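PDB 3TY1: thioredoxin-like protein from Klebsiella pneumoniae subsp. pneumoniae MGH 78578, which probably binds carbohydrates through a supersandwich fold of the galactose mutarotase type, although its substrate and its reaction remain unestablished. Local coordinates for residues A[209-214]-A[299-304]; A[227-232]-A[244-249]; A[272-277]-A[359-364]. One frame throughout, in Å; residues are numbered along the deposited sequence.

Interaction 1 (A[209-214]-A[299-304]). With SO4 (sulfate ion), chain L.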
loop_
_atom_site.group_PDB
_atom_site.type_symbol
_atom_site.label_atom_id
_atom_site.label_comp_id
_atom_site.label_asym_id
_atom_site.label_seq_id
_atom_site.Cartn_x
_atom_site.Cartn_y
_atom_site.Cartn_z
ATOM N N ILE A 209 -13.516 10.064 17.450
ATOM C CA ILE A 209 -14.174 11.308 17.124
ATOM C C ILE A 209 -15.082 10.964 15.931
ATOM O O ILE A 209 -14.595 10.377 14.935
ATOM C CB ILE A 209 -13.146 12.426 16.726
ATOM C CG1 ILE A 209 -12.197 12.746 17.875
ATOM C CG2 ILE A 209 -13.885 13.663 16.225
ATOM C CD1 ILE A 209 -11.136 13.795 17.568
ATOM N N TYR A 210 -16.381 11.286 16.038
ATOM C CA TYR A 210 -17.342 11.164 14.943
ATOM C C TYR A 210 -17.275 12.479 14.157
ATOM O O TYR A 210 -17.985 13.454 14.449
ATOM C CB TYR A 210 -18.727 10.850 15.498
ATOM C CG TYR A 210 -18.836 9.389 15.870
ATOM C CD1 TYR A 210 -18.349 8.907 17.062
ATOM C CD2 TYR A 210 -19.368 8.471 14.964
ATOM C CE1 TYR A 210 -18.406 7.539 17.355
ATOM C CE2 TYR A 210 -19.466 7.182 15.259
ATOM C CZ TYR A 210 -18.980 6.695 16.453
ATOM O OH TYR A 210 -19.049 5.349 16.689
ATOM N N HIS A 211 -16.387 12.505 13.174
ATOM C CA HIS A 211 -15.984 13.709 12.481
ATOM C C HIS A 211 -17.021 13.990 11.397
ATOM O O HIS A 211 -16.965 13.424 10.300
ATOM C CB HIS A 211 -14.565 13.455 11.928
ATOM C CG HIS A 211 -13.796 14.674 11.558
ATOM N ND1 HIS A 211 -14.271 15.615 10.674
ATOM C CD2 HIS A 211 -12.522 15.042 11.854
ATOM C CE1 HIS A 211 -13.330 16.516 10.447
ATOM N NE2 HIS A 211 -12.263 16.203 11.163
ATOM N N SER A 212 -17.980 14.850 11.719
ATOM C CA SER A 212 -19.177 15.048 10.881
ATOM C C SER A 212 -19.095 16.394 10.179
ATOM O O SER A 212 -18.977 17.438 10.842
ATOM C CB SER A 212 -20.420 14.881 11.752
ATOM O OG SER A 212 -20.338 13.676 12.556
ATOM N N ASN A 213 -19.205 16.393 8.846
ATOM C CA ASN A 213 -18.781 17.520 8.015
ATOM C C ASN A 213 -19.878 18.052 7.122
ATOM O O ASN A 213 -20.488 17.291 6.373
ATOM C CB ASN A 213 -17.552 17.057 7.193
ATOM C CG ASN A 213 -16.547 16.298 8.064
ATOM O OD1 ASN A 213 -16.137 16.806 9.084
ATOM N ND2 ASN A 213 -16.194 15.079 7.683
ATOM N N PHE A 214 -20.114 19.365 7.184
ATOM C CA PHE A 214 -21.272 19.987 6.517
ATOM C C PHE A 214 -20.780 21.200 5.745
ATOM O O PHE A 214 -20.076 22.037 6.296
ATOM C CB PHE A 214 -22.335 20.431 7.553
ATOM C CG PHE A 214 -22.757 19.333 8.485
ATOM C CD1 PHE A 214 -23.759 18.435 8.133
ATOM C CD2 PHE A 214 -22.101 19.150 9.697
ATOM C CE1 PHE A 214 -24.136 17.392 9.005
ATOM C CE2 PHE A 214 -22.443 18.117 10.538
ATOM C CZ PHE A 214 -23.495 17.231 10.204
ATOM N N THR A 299 -15.831 18.954 19.431
ATOM C CA THR A 299 -14.930 19.829 18.675
ATOM C C THR A 299 -15.716 20.480 17.561
ATOM O O THR A 299 -16.516 19.810 16.873
ATOM C CB THR A 299 -13.744 19.017 18.076
ATOM O OG1 THR A 299 -12.982 18.439 19.134
ATOM C CG2 THR A 299 -12.827 19.898 17.180
ATOM N N LEU A 300 -15.490 21.777 17.390
ATOM C CA LEU A 300 -16.095 22.570 16.330
ATOM C C LEU A 300 -14.942 22.958 15.402
ATOM O O LEU A 300 -14.016 23.648 15.818
ATOM C CB LEU A 300 -16.737 23.823 16.941
ATOM C CG LEU A 300 -17.340 24.857 15.973
ATOM C CD1 LEU A 300 -18.445 24.255 15.070
ATOM C CD2 LEU A 300 -17.851 26.086 16.727
ATOM N N TRP A 301 -15.003 22.504 14.151
ATOM C CA TRP A 301 -13.983 22.763 13.155
ATOM C C TRP A 301 -14.622 23.747 12.181
ATOM O O TRP A 301 -15.590 23.399 11.540
ATOM C CB TRP A 301 -13.584 21.422 12.462
ATOM C CG TRP A 301 -12.699 21.532 11.287
ATOM C CD1 TRP A 301 -11.557 22.276 11.184
ATOM C CD2 TRP A 301 -12.858 20.861 10.026
ATOM N NE1 TRP A 301 -11.003 22.112 9.933
ATOM C CE2 TRP A 301 -11.759 21.227 9.217
ATOM C CE3 TRP A 301 -13.800 19.947 9.518
ATOM C CZ2 TRP A 301 -11.613 20.769 7.892
ATOM C CZ3 TRP A 301 -13.628 19.447 8.222
ATOM C CH2 TRP A 301 -12.535 19.874 7.426
ATOM N N LYS A 302 -14.121 24.984 12.140
ATOM C CA LYS A 302 -14.660 26.023 11.260
ATOM C C LYS A 302 -13.640 26.208 10.146
ATOM O O LYS A 302 -12.666 26.922 10.300
ATOM C CB LYS A 302 -14.885 27.337 11.996
ATOM C CG LYS A 302 -15.765 27.175 13.232
ATOM C CD LYS A 302 -16.048 28.539 13.917
ATOM C CE LYS A 302 -17.206 29.282 13.293
ATOM N NZ LYS A 302 -17.692 30.401 14.198
ATOM N N ASN A 303 -13.884 25.553 9.026
ATOM C CA ASN A 303 -12.948 25.566 7.893
ATOM C C ASN A 303 -13.582 26.394 6.788
ATOM O O ASN A 303 -13.914 25.869 5.716
ATOM C CB ASN A 303 -12.621 24.118 7.480
ATOM C CG ASN A 303 -11.336 24.008 6.651
ATOM O OD1 ASN A 303 -10.297 23.667 7.177
ATOM N ND2 ASN A 303 -11.405 24.345 5.360
ATOM N N THR A 304 -13.737 27.695 7.060
ATOM C CA THR A 304 -14.438 28.598 6.144
ATOM C C THR A 304 -13.468 29.269 5.168
ATOM O O THR A 304 -13.459 30.490 5.007
ATOM C CB THR A 304 -15.309 29.593 6.907
ATOM O OG1 THR A 304 -14.503 30.235 7.904
ATOM C CG2 THR A 304 -16.471 28.833 7.560
HETATM S S SO4 L . -8.991 17.878 10.614
HETATM O O1 SO4 L . -9.396 18.042 9.214
HETATM O O2 SO4 L . -9.464 19.022 11.425
HETATM O O3 SO4 L . -9.537 16.638 11.172
HETATM O O4 SO4 L . -7.530 17.803 10.659
#

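Interaction 2 (A[227-232]-A[244-249])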
loop_
_atom_site.group_PDB
_atom_site.type_symbol
_atom_site.label_atom_id
_atom_site.label_comp_id
_atom_site.label_asym_id
_atom_site.label_seq_id
_atom_site.Cartn_x
_atom_site.Cartn_y
_atom_site.Cartn_z
ATOM N N ALA A 227 -25.410 24.908 20.049
ATOM C CA ALA A 227 -25.144 23.817 20.997
ATOM C C ALA A 227 -25.289 24.337 22.414
ATOM O O ALA A 227 -25.015 25.511 22.618
ATOM C CB ALA A 227 -23.723 23.282 20.799
ATOM N N PRO A 228 -25.732 23.486 23.365
ATOM C CA PRO A 228 -25.809 23.819 24.780
ATOM C C PRO A 228 -24.439 23.501 25.363
ATOM O O PRO A 228 -24.004 22.354 25.292
ATOM C CB PRO A 228 -26.889 22.889 25.319
ATOM C CG PRO A 228 -26.922 21.760 24.460
ATOM C CD PRO A 228 -26.191 22.105 23.157
ATOM N N ILE A 229 -23.776 24.514 25.917
ATOM C CA ILE A 229 -22.397 24.336 26.353
ATOM C C ILE A 229 -22.081 25.029 27.672
ATOM O O ILE A 229 -22.632 26.083 28.002
ATOM C CB ILE A 229 -21.353 24.746 25.242
ATOM C CG1 ILE A 229 -21.264 26.265 25.033
ATOM C CG2 ILE A 229 -21.647 24.043 23.907
ATOM C CD1 ILE A 229 -20.089 26.656 24.158
ATOM N N SER A 230 -21.202 24.377 28.428
ATOM C CA SER A 230 -20.710 24.966 29.679
ATOM C C SER A 230 -19.460 25.799 29.397
ATOM O O SER A 230 -19.316 26.890 29.971
ATOM C CB SER A 230 -20.469 23.923 30.776
ATOM O OG SER A 230 -19.525 22.963 30.370
ATOM N N SER A 231 -18.572 25.335 28.517
ATOM C CA SER A 231 -17.393 26.137 28.171
ATOM C C SER A 231 -16.916 25.921 26.762
ATOM O O SER A 231 -17.230 24.915 26.137
ATOM C CB SER A 231 -16.252 25.903 29.170
ATOM O OG SER A 231 -15.795 24.575 29.077
ATOM N N ILE A 232 -16.213 26.914 26.240
ATOM C CA ILE A 232 -15.606 26.830 24.898
ATOM C C ILE A 232 -14.308 27.608 24.924
ATOM O O ILE A 232 -14.236 28.717 25.524
ATOM C CB ILE A 232 -16.561 27.343 23.789
ATOM C CG1 ILE A 232 -15.906 27.305 22.396
ATOM C CG2 ILE A 232 -17.055 28.765 24.073
ATOM C CD1 ILE A 232 -16.936 27.393 21.301
ATOM N N LYS A 244 -15.119 34.984 20.286
ATOM C CA LYS A 244 -16.331 35.795 20.548
ATOM C C LYS A 244 -17.454 35.486 19.522
ATOM O O LYS A 244 -18.623 35.489 19.897
ATOM C CB LYS A 244 -16.023 37.298 20.614
ATOM N N THR A 245 -17.107 35.160 18.266
ATOM C CA THR A 245 -18.128 34.874 17.238
ATOM C C THR A 245 -18.207 33.372 16.912
ATOM O O THR A 245 -18.506 32.974 15.764
ATOM C CB THR A 245 -17.881 35.712 15.942
ATOM O OG1 THR A 245 -16.614 35.351 15.373
ATOM C CG2 THR A 245 -17.901 37.208 16.243
ATOM N N TRP A 246 -17.979 32.532 17.926
ATOM C CA TRP A 246 -18.018 31.075 17.734
ATOM C C TRP A 246 -19.307 30.568 17.124
ATOM O O TRP A 246 -19.271 29.620 16.358
ATOM C CB TRP A 246 -17.712 30.306 19.034
ATOM C CG TRP A 246 -18.714 30.465 20.166
ATOM C CD1 TRP A 246 -18.707 31.425 21.154
ATOM C CD2 TRP A 246 -19.839 29.628 20.436
ATOM N NE1 TRP A 246 -19.765 31.248 21.993
ATOM C CE2 TRP A 246 -20.478 30.149 21.594
ATOM C CE3 TRP A 246 -20.400 28.504 19.796
ATOM C CZ2 TRP A 246 -21.644 29.582 22.134
ATOM C CZ3 TRP A 246 -21.551 27.924 20.346
ATOM C CH2 TRP A 246 -22.162 28.469 21.504
ATOM N N GLN A 247 -20.430 31.221 17.425
ATOM C CA GLN A 247 -21.734 30.771 16.960
ATOM C C GLN A 247 -22.019 31.076 15.481
ATOM O O GLN A 247 -22.986 30.551 14.964
ATOM C CB GLN A 247 -22.864 31.414 17.776
ATOM C CG GLN A 247 -22.825 31.116 19.283
ATOM C CD GLN A 247 -23.794 31.972 20.119
ATOM O OE1 GLN A 247 -23.505 33.138 20.450
ATOM N NE2 GLN A 247 -24.918 31.380 20.501
ATOM N N THR A 248 -21.232 31.939 14.836
ATOM C CA THR A 248 -21.564 32.458 13.508
ATOM C C THR A 248 -20.447 32.139 12.535
ATOM O O THR A 248 -19.271 32.232 12.873
ATOM C CB THR A 248 -21.839 33.978 13.573
ATOM O OG1 THR A 248 -22.911 34.210 14.511
ATOM C CG2 THR A 248 -22.251 34.537 12.220
ATOM N N TYR A 249 -20.825 31.740 11.323
ATOM C CA TYR A 249 -19.858 31.409 10.273
ATOM C C TYR A 249 -19.687 32.558 9.282
ATOM O O TYR A 249 -20.650 33.259 8.939
ATOM C CB TYR A 249 -20.295 30.139 9.506
ATOM C CG TYR A 249 -20.293 28.859 10.306
ATOM C CD1 TYR A 249 -19.136 28.083 10.433
ATOM C CD2 TYR A 249 -21.451 28.392 10.909
ATOM C CE1 TYR A 249 -19.128 26.920 11.168
ATOM C CE2 TYR A 249 -21.465 27.174 11.612
ATOM C CZ TYR A 249 -20.300 26.449 11.744
ATOM O OH TYR A 249 -20.306 25.266 12.440
#

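Interaction 3 (A[272-277]-A[359-364])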
loop_
_atom_site.group_PDB
_atom_site.type_symbol
_atom_site.label_atom_id
_atom_site.label_comp_id
_atom_site.label_asym_id
_atom_site.label_seq_id
_atom_site.Cartn_x
_atom_site.Cartn_y
_atom_site.Cartn_z
ATOM N N GLN A 272 -28.326 13.135 27.033
ATOM C CA GLN A 272 -28.377 13.379 25.619
ATOM C C GLN A 272 -28.126 14.863 25.412
ATOM O O GLN A 272 -28.613 15.707 26.199
ATOM C CB GLN A 272 -29.743 13.007 25.042
ATOM C CG GLN A 272 -30.177 11.550 25.242
ATOM C CD GLN A 272 -29.125 10.564 24.799
ATOM O OE1 GLN A 272 -28.802 10.478 23.609
ATOM N NE2 GLN A 272 -28.572 9.817 25.763
ATOM N N THR A 273 -27.368 15.181 24.362
ATOM C CA THR A 273 -27.166 16.554 23.956
ATOM C C THR A 273 -27.431 16.674 22.448
ATOM O O THR A 273 -27.642 15.667 21.778
ATOM C CB THR A 273 -25.773 17.056 24.337
ATOM O OG1 THR A 273 -25.745 18.484 24.226
ATOM C CG2 THR A 273 -24.705 16.430 23.455
ATOM N N LEU A 274 -27.431 17.907 21.944
ATOM C CA LEU A 274 -27.824 18.191 20.564
ATOM C C LEU A 274 -26.994 19.354 20.079
ATOM O O LEU A 274 -26.904 20.371 20.769
ATOM C CB LEU A 274 -29.329 18.527 20.513
ATOM C CG LEU A 274 -30.117 18.634 19.226
ATOM C CD1 LEU A 274 -30.061 17.323 18.456
ATOM C CD2 LEU A 274 -31.571 19.030 19.500
ATOM N N ALA A 275 -26.383 19.195 18.914
ATOM C CA ALA A 275 -25.625 20.251 18.258
ATOM C C ALA A 275 -26.085 20.357 16.814
ATOM O O ALA A 275 -26.512 19.344 16.193
ATOM C CB ALA A 275 -24.136 19.939 18.331
ATOM N N ALA A 276 -25.965 21.543 16.248
ATOM C CA ALA A 276 -26.484 21.757 14.887
ATOM C C ALA A 276 -25.804 22.922 14.151
ATOM O O ALA A 276 -25.259 23.841 14.781
ATOM C CB ALA A 276 -28.009 22.000 14.970
ATOM N N VAL A 277 -25.810 22.837 12.825
ATOM C CA VAL A 277 -25.444 23.919 11.957
ATOM C C VAL A 277 -26.696 24.257 11.157
ATOM O O VAL A 277 -27.394 23.380 10.654
ATOM C CB VAL A 277 -24.237 23.628 11.065
ATOM C CG1 VAL A 277 -24.407 22.327 10.257
ATOM C CG2 VAL A 277 -24.010 24.819 10.115
ATOM N N ALA A 359 -36.388 25.608 14.324
ATOM C CA ALA A 359 -36.870 26.290 15.539
ATOM C C ALA A 359 -36.996 25.296 16.693
ATOM O O ALA A 359 -36.594 25.602 17.828
ATOM C CB ALA A 359 -38.195 27.016 15.271
ATOM N N ALA A 360 -37.513 24.108 16.396
ATOM C CA ALA A 360 -37.621 23.011 17.365
ATOM C C ALA A 360 -36.241 22.593 17.921
ATOM O O ALA A 360 -36.074 22.366 19.126
ATOM C CB ALA A 360 -38.358 21.789 16.737
ATOM N N VAL A 361 -35.253 22.488 17.044
ATOM C CA VAL A 361 -33.881 22.180 17.481
ATOM C C VAL A 361 -33.330 23.315 18.356
ATOM O O VAL A 361 -32.800 23.074 19.453
ATOM C CB VAL A 361 -32.946 21.923 16.274
ATOM C CG1 VAL A 361 -31.468 22.032 16.660
ATOM C CG2 VAL A 361 -33.261 20.551 15.686
ATOM N N GLU A 362 -33.531 24.549 17.900
ATOM C CA GLU A 362 -33.026 25.713 18.635
ATOM C C GLU A 362 -33.676 25.831 20.032
ATOM O O GLU A 362 -32.997 26.131 21.020
ATOM C CB GLU A 362 -33.173 26.966 17.768
ATOM C CG GLU A 362 -32.326 28.131 18.226
ATOM C CD GLU A 362 -32.129 29.219 17.171
ATOM O OE1 GLU A 362 -32.512 29.043 15.984
ATOM O OE2 GLU A 362 -31.584 30.280 17.547
ATOM N N GLN A 363 -34.972 25.518 20.110
ATOM C CA GLN A 363 -35.751 25.531 21.370
ATOM C C GLN A 363 -35.300 24.414 22.334
ATOM O O GLN A 363 -35.197 24.642 23.547
ATOM C CB GLN A 363 -37.276 25.399 21.101
ATOM C CG GLN A 363 -38.117 26.702 21.078
ATOM C CD GLN A 363 -38.209 27.440 19.714
ATOM O OE1 GLN A 363 -37.207 27.969 19.189
ATOM N NE2 GLN A 363 -39.441 27.522 19.171
ATOM N N LYS A 364 -35.028 23.215 21.812
ATOM C CA LYS A 364 -34.514 22.117 22.651
ATOM C C LYS A 364 -33.133 22.459 23.207
ATOM O O LYS A 364 -32.855 22.216 24.380
ATOM C CB LYS A 364 -34.475 20.785 21.897
ATOM C CG LYS A 364 -34.138 19.563 22.759
ATOM C CD LYS A 364 -35.218 19.207 23.820
ATOM C CE LYS A 364 -34.631 18.346 24.961
ATOM N NZ LYS A 364 -35.559 18.181 26.140
#

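Interaction 1 (A[209-214]-A[299-304])
His211 (chi1 -162°) and Trp301 (chi1 171°) both hold CG anti to their own backbone N, and this swings two rings from separate strands together. They form an offset edge-to-face pair with centroids 5.3 Å apart and planes at 71°; His211 CE1 comes 3.6 Å from Trp301 CE3. The imidazole is gripped at both nitrogens by somewhat bent bonds. His211 ND1 donates to Asn213 OD1 at 2.7 Å, in the carbonyl plane and on a lone pair, while His211 NE2 donates to sulfate O3 at 2.8 Å; together these fix the ring's rotation. The same Asn213 OD1 lies at the rim of the indole, 3.7 Å from Trp301 CZ3, and Asn213 ND2 is hydrogen-bonded to Glu112 O. Over one indole face sits the sulfate, its O1 3.8 Å from Trp301 CZ2. Tryptophan suits this place because its broad face can lie against the anion while NE1 is hydrogen-bonded to Glu258. His136 also bonds the sulfate, so the anion, probably from the crystallisation liquor, may mark a polar pocket, consistent with carbohydrate binding. Strand 311-318 lies between strands 204-214 and 297-304, pairing with both; strand 114-119 borders 204-214, and Phe170 of a second subunit packs on Trp301.

Interaction 2 (A[227-232]-A[244-249])
Trp246 presents one face of its indole to two isoleucines of the 227-232 segment, while CG of its own neighbour Gln247 lies over the opposite face. Ile232 CD1 comes to 3.7 Å from Trp246 CG, and Ile232 CG2 makes a CH-pi contact almost straight above the five-membered ring of Trp246, 4.3 Å from its centroid. Ile229 CD1 takes the other half of that face, 3.8 Å from Trp246 CH2 and poised over the six-membered ring in a second CH-pi contact; Ile229 was modelled in two conformers, so this touch describes one of them. At the indole edge, near its plane, Ala227 O is a looser neighbour, 4.3 Å from Trp246 CH2. With chi1 at 178°, Ile232 extends CG1 anti to the backbone N, carrying CD1 out to the indole, whereas Trp246 (chi1 65°) holds CG between its backbone N and carbonyl carbon. Isoleucine suits the flat face because its methyls lie on it without needing hydrogen bonds; the indole's one polar atom, NE1, makes a weak hydrogen bond to Glu376. Ile232 is also backed by Phe261 and Ile263 of strand 259-265. The tryptophan projects from a type I beta turn, Thr245 to Thr248, onto Ile229 and Ile232, which flank a strand corner where Ser230 and Ser231 both face Gln264 in a classic beta bulge.

Interaction 3 (A[272-277]-A[359-364])
The apolar contacts between Leu274, Ala276 and Val361 carry this junction of a strand with a helix. Val361 CG1 is the methyl that both strand residues touch: it lies 3.8 Å from Ala276 CB and 4.1 Å from Leu274 CD2. Its chi1 of 162° sets CG1 anti to the backbone N, pointing that methyl at the strand. The Leu274 and Val361 side chains cross at about a right angle, and Leu274 CD2 also reaches the aliphatic base of Lys364, 4.2 Å from Lys364 CB. The lysine's chain bends at chi2 and leads its charged end away, which fits the margin of the contact, where methylenes can pack while the ammonium turns aside. Alanine suits position 276 because a single methyl lets the helix come near; the axes of strand 272-277 and helix 359-364 approach to 9.0 Å, their directions 133° apart. Polar bonding is absent across the interface and lies around it: Glu362 forms a salt bridge to Arg224, and Gln272 is tied to Asp291 and Gln289. A bound 2-methyl-2,4-pentanediol, probably from the crystallisation liquor, comes to about 3 Å from the Val361 side chain. Helix 355-369 lies on one face of a large antiparallel sheet, near its edge, where 224-229 is the outermost strand within this chain. There strand 272-278 runs between 285-291 and 224-229, and Ala275 and Val277 turn to Ile315 of strand 311-318.

Interaction 1 is the most central, its centre about 9 Å from the centre of the chain, and joins buried polar and aromatic groups beside a bound anion. The centres of interactions 2 and 3 lie about 20 and 18 Å from that of the chain, and both are apolar: the former buried with a tryptophan in a loop, the latter partly buried, with aliphatic groups between helix and sheet. Lys302 of interaction 1 ties it to interaction 2 by probable hydrogen bonds to the carbonyls of Trp246 and Thr248. Interactions 2 and 3 share a sheet, since strands 224-229 and 272-278 are neighbours in it. Phe214 against Val277 joins interaction 1 to interaction 3.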